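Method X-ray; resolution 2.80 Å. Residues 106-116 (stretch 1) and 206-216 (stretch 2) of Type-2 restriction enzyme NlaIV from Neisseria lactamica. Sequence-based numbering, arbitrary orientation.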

# COMPACT_ATOMS: atom_id res chain seq x y z
N ASP A 106 -11.48 -6.49 16.05
CA ASP A 106 -10.73 -6.86 17.25
C ASP A 106 -11.70 -7.52 18.22
O ASP A 106 -12.78 -6.98 18.46
CB ASP A 106 -10.10 -5.62 17.92
CG ASP A 106 -9.40 -5.96 19.23
OD1 ASP A 106 -8.64 -6.95 19.28
OD2 ASP A 106 -9.60 -5.23 20.23
N PHE A 107 -11.33 -8.68 18.76
CA PHE A 107 -12.23 -9.42 19.65
C PHE A 107 -12.55 -8.66 20.94
O PHE A 107 -13.70 -8.62 21.37
CB PHE A 107 -11.70 -10.81 19.98
CG PHE A 107 -12.56 -11.55 20.96
CD1 PHE A 107 -13.71 -12.21 20.53
CD2 PHE A 107 -12.27 -11.54 22.32
CE1 PHE A 107 -14.53 -12.87 21.43
CE2 PHE A 107 -13.09 -12.19 23.23
CZ PHE A 107 -14.22 -12.86 22.78
N LYS A 108 -11.53 -8.06 21.58
CA LYS A 108 -11.77 -7.36 22.84
C LYS A 108 -12.77 -6.23 22.64
O LYS A 108 -13.70 -6.09 23.43
CB LYS A 108 -10.47 -6.82 23.46
CG LYS A 108 -10.71 -5.93 24.69
CD LYS A 108 -9.65 -6.08 25.78
CE LYS A 108 -8.24 -5.80 25.28
NZ LYS A 108 -7.26 -5.71 26.40
N MET A 109 -12.59 -5.45 21.58
CA MET A 109 -13.50 -4.35 21.27
C MET A 109 -14.91 -4.84 20.96
O MET A 109 -15.89 -4.25 21.41
CB MET A 109 -12.98 -3.52 20.10
CG MET A 109 -11.81 -2.61 20.44
SD MET A 109 -11.23 -1.72 18.99
CE MET A 109 -12.48 -0.44 18.83
N TYR A 110 -15.00 -5.93 20.19
CA TYR A 110 -16.29 -6.47 19.71
C TYR A 110 -17.10 -7.14 20.80
O TYR A 110 -18.32 -7.01 20.81
CB TYR A 110 -16.05 -7.42 18.54
CG TYR A 110 -17.28 -7.80 17.75
CD1 TYR A 110 -17.69 -7.04 16.66
CD2 TYR A 110 -18.00 -8.95 18.06
CE1 TYR A 110 -18.81 -7.39 15.92
CE2 TYR A 110 -19.12 -9.32 17.32
CZ TYR A 110 -19.52 -8.53 16.25
OH TYR A 110 -20.62 -8.89 15.52
N SER A 111 -16.44 -7.86 21.71
CA SER A 111 -17.12 -8.45 22.86
C SER A 111 -17.76 -7.38 23.77
O SER A 111 -18.85 -7.61 24.29
CB SER A 111 -16.19 -9.38 23.65
OG SER A 111 -14.98 -8.73 24.01
N ASP A 112 -17.09 -6.24 23.94
CA ASP A 112 -17.64 -5.11 24.70
C ASP A 112 -18.72 -4.37 23.92
O ASP A 112 -19.74 -3.99 24.49
CB ASP A 112 -16.54 -4.10 25.08
CG ASP A 112 -15.57 -4.64 26.12
OD1 ASP A 112 -15.86 -5.68 26.76
OD2 ASP A 112 -14.50 -4.02 26.30
N GLU A 113 -18.48 -4.16 22.63
CA GLU A 113 -19.39 -3.44 21.75
C GLU A 113 -20.79 -4.06 21.73
O GLU A 113 -21.77 -3.34 21.85
CB GLU A 113 -18.82 -3.39 20.32
CG GLU A 113 -19.67 -2.71 19.25
CD GLU A 113 -19.47 -1.21 19.17
OE1 GLU A 113 -19.10 -0.58 20.19
OE2 GLU A 113 -19.69 -0.66 18.07
N ILE A 114 -20.87 -5.38 21.57
CA ILE A 114 -22.18 -6.05 21.42
C ILE A 114 -23.02 -6.14 22.71
O ILE A 114 -24.20 -6.46 22.64
CB ILE A 114 -22.07 -7.45 20.74
CG1 ILE A 114 -21.29 -8.46 21.60
CG2 ILE A 114 -21.47 -7.31 19.35
CD1 ILE A 114 -21.46 -9.89 21.13
N ILE A 115 -22.42 -5.86 23.87
CA ILE A 115 -23.20 -5.62 25.09
C ILE A 115 -23.82 -4.23 25.06
O ILE A 115 -25.01 -4.08 25.33
CB ILE A 115 -22.36 -5.83 26.36
CG1 ILE A 115 -22.16 -7.33 26.59
CG2 ILE A 115 -23.02 -5.18 27.58
CD1 ILE A 115 -21.22 -7.69 27.71
N HIS A 116 -23.02 -3.21 24.76
CA HIS A 116 -23.50 -1.83 24.73
C HIS A 116 -24.42 -1.57 23.53
O HIS A 116 -25.39 -0.82 23.64
CB HIS A 116 -22.31 -0.85 24.71
CG HIS A 116 -21.51 -0.84 25.98
ND1 HIS A 116 -21.16 0.33 26.63
CD2 HIS A 116 -21.00 -1.85 26.73
CE1 HIS A 116 -20.46 0.03 27.71
NE2 HIS A 116 -20.35 -1.28 27.79
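Stretch 2, residues 206-216: PATRHNASLWK

The indole of Trp215 is the centre of this contact: one ring meets the helix of stretch 1 through both a face and an edge. Ile115 CD1 stands 3.5 Å from the centroid of its five-membered ring, only 20° off the ring normal, a CH-pi contact over the face. Near the ring plane, Trp215 CH2 lies 3.6 Å from Ile114 CD1, while Trp215 NE1 gives a weak hydrogen bond to Ser111 O at 3.3 Å. Consecutive isoleucines thus meet different parts of one side chain, which has more of its area covered by the other stretch (101 Å²) than any other residue here.

Stretch 1 is helical from Phe107 to His116, and Asp106 caps its start, OD2 accepting from Met109 N at 3.3 Å. Stretch 2 lies along it mostly as loop and turn, with helical phi/psi at 212-214 and regular helix by Trp215. The two run in the same sense: Lys108 pairs with Thr208 at 6.5 Å between CA atoms, Asp112 with Asn211 at 9.2 Å, and Ile115 with Trp215 at 8.0 Å. At the wider middle pairing, Asp112 and Asn211 meet through their side-chain ends, with two waters close by.

At the closest pairing, Thr208 points toward the helix with chi1 in p. Its CG2 packs 4.0 Å from Lys108 CB, and its OG1 sits 3.7 Å from Phe107 CE2, at the ring edge.

The middle is polar. Asp112 CB points away, yet its end returns, and Asn211 ND2 makes a weak hydrogen bond to Asp112 OD1 at 3.3 Å. Water 1 lies 2.7 Å from Ser111 OG and 3.3 Å from Asn211 OD1; water 2 lies 2.7 Å from Asp112 OD1 and 2.9 Å from Trp215 NE1, whose one N-H is shared between Ser111 O and this water, both bonds weak. The rule is compact: small threonine where backbones are close, a reaching tryptophan farther along, and water between.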

# COMPACT_ATOMS: atom_id res chain seq x y z
N PRO A 206 -7.50 -14.84 28.19
CA PRO A 206 -7.07 -14.22 29.46
C PRO A 206 -7.26 -12.70 29.53
O PRO A 206 -7.50 -12.18 30.61
CB PRO A 206 -5.57 -14.57 29.54
CG PRO A 206 -5.42 -15.79 28.70
CD PRO A 206 -6.40 -15.62 27.58
N ALA A 207 -7.14 -12.02 28.39
CA ALA A 207 -7.31 -10.57 28.32
C ALA A 207 -8.73 -10.10 28.67
O ALA A 207 -8.90 -9.08 29.34
CB ALA A 207 -6.92 -10.06 26.94
N THR A 208 -9.74 -10.85 28.22
CA THR A 208 -11.14 -10.48 28.46
C THR A 208 -11.82 -11.30 29.58
O THR A 208 -13.03 -11.18 29.78
CB THR A 208 -11.95 -10.61 27.15
OG1 THR A 208 -11.90 -11.96 26.69
CG2 THR A 208 -11.37 -9.71 26.07
N ARG A 209 -11.06 -12.09 30.32
CA ARG A 209 -11.62 -12.97 31.36
C ARG A 209 -12.25 -12.21 32.53
O ARG A 209 -13.19 -12.71 33.15
CB ARG A 209 -10.55 -13.93 31.88
CG ARG A 209 -11.07 -15.04 32.78
CD ARG A 209 -9.99 -16.07 33.03
NE ARG A 209 -9.64 -16.80 31.80
CZ ARG A 209 -8.47 -17.38 31.54
NH1 ARG A 209 -7.47 -17.36 32.42
NH2 ARG A 209 -8.30 -17.99 30.38
N HIS A 210 -11.73 -11.02 32.84
CA HIS A 210 -12.22 -10.20 33.96
C HIS A 210 -13.71 -9.86 33.90
O HIS A 210 -14.34 -9.71 34.94
CB HIS A 210 -11.39 -8.91 34.13
CG HIS A 210 -11.47 -7.96 32.96
ND1 HIS A 210 -10.49 -7.89 31.99
CD2 HIS A 210 -12.41 -7.05 32.61
CE1 HIS A 210 -10.83 -6.98 31.09
NE2 HIS A 210 -11.99 -6.46 31.45
N ASN A 211 -14.28 -9.75 32.69
CA ASN A 211 -15.72 -9.48 32.52
C ASN A 211 -16.47 -10.64 31.84
O ASN A 211 -17.43 -10.43 31.10
CB ASN A 211 -15.97 -8.10 31.84
CG ASN A 211 -15.30 -7.96 30.48
OD1 ASN A 211 -14.64 -8.86 29.98
ND2 ASN A 211 -15.47 -6.79 29.88
N ALA A 212 -16.04 -11.86 32.15
CA ALA A 212 -16.66 -13.08 31.63
C ALA A 212 -17.82 -13.55 32.49
O ALA A 212 -18.74 -14.19 31.99
CB ALA A 212 -15.62 -14.18 31.51
N SER A 213 -17.75 -13.25 33.79
CA SER A 213 -18.73 -13.75 34.76
C SER A 213 -20.14 -13.26 34.44
O SER A 213 -21.07 -14.06 34.30
CB SER A 213 -18.33 -13.33 36.18
OG SER A 213 -19.15 -13.95 37.15
N LEU A 214 -20.28 -11.95 34.28
CA LEU A 214 -21.60 -11.34 34.09
C LEU A 214 -22.07 -11.34 32.63
O LEU A 214 -23.25 -11.10 32.38
CB LEU A 214 -21.57 -9.90 34.64
CG LEU A 214 -20.99 -9.68 36.05
CD1 LEU A 214 -21.10 -8.21 36.46
CD2 LEU A 214 -21.65 -10.57 37.09
N TRP A 215 -21.17 -11.66 31.70
CA TRP A 215 -21.37 -11.43 30.25
C TRP A 215 -22.71 -11.88 29.66
O TRP A 215 -23.33 -11.13 28.90
CB TRP A 215 -20.22 -12.07 29.43
CG TRP A 215 -20.00 -11.41 28.10
CD1 TRP A 215 -19.09 -10.44 27.82
CD2 TRP A 215 -20.72 -11.66 26.88
NE1 TRP A 215 -19.19 -10.06 26.50
CE2 TRP A 215 -20.19 -10.79 25.90
CE3 TRP A 215 -21.76 -12.53 26.53
CZ2 TRP A 215 -20.66 -10.77 24.58
CZ3 TRP A 215 -22.23 -12.51 25.21
CH2 TRP A 215 -21.68 -11.63 24.26
N LYS A 216 -23.14 -13.10 29.99
CA LYS A 216 -24.38 -13.68 29.44
C LYS A 216 -25.61 -12.86 29.83
O LYS A 216 -26.41 -12.48 28.98
CB LYS A 216 -24.55 -15.13 29.90
CG LYS A 216 -25.73 -15.88 29.28
CD LYS A 216 -25.96 -17.22 29.99
CE LYS A 216 -27.40 -17.69 29.88
NZ LYS A 216 -27.83 -17.86 28.46
O HOH W 1 -14.91 -8.55 26.66
O HOH W 2 -17.45 -7.85 27.26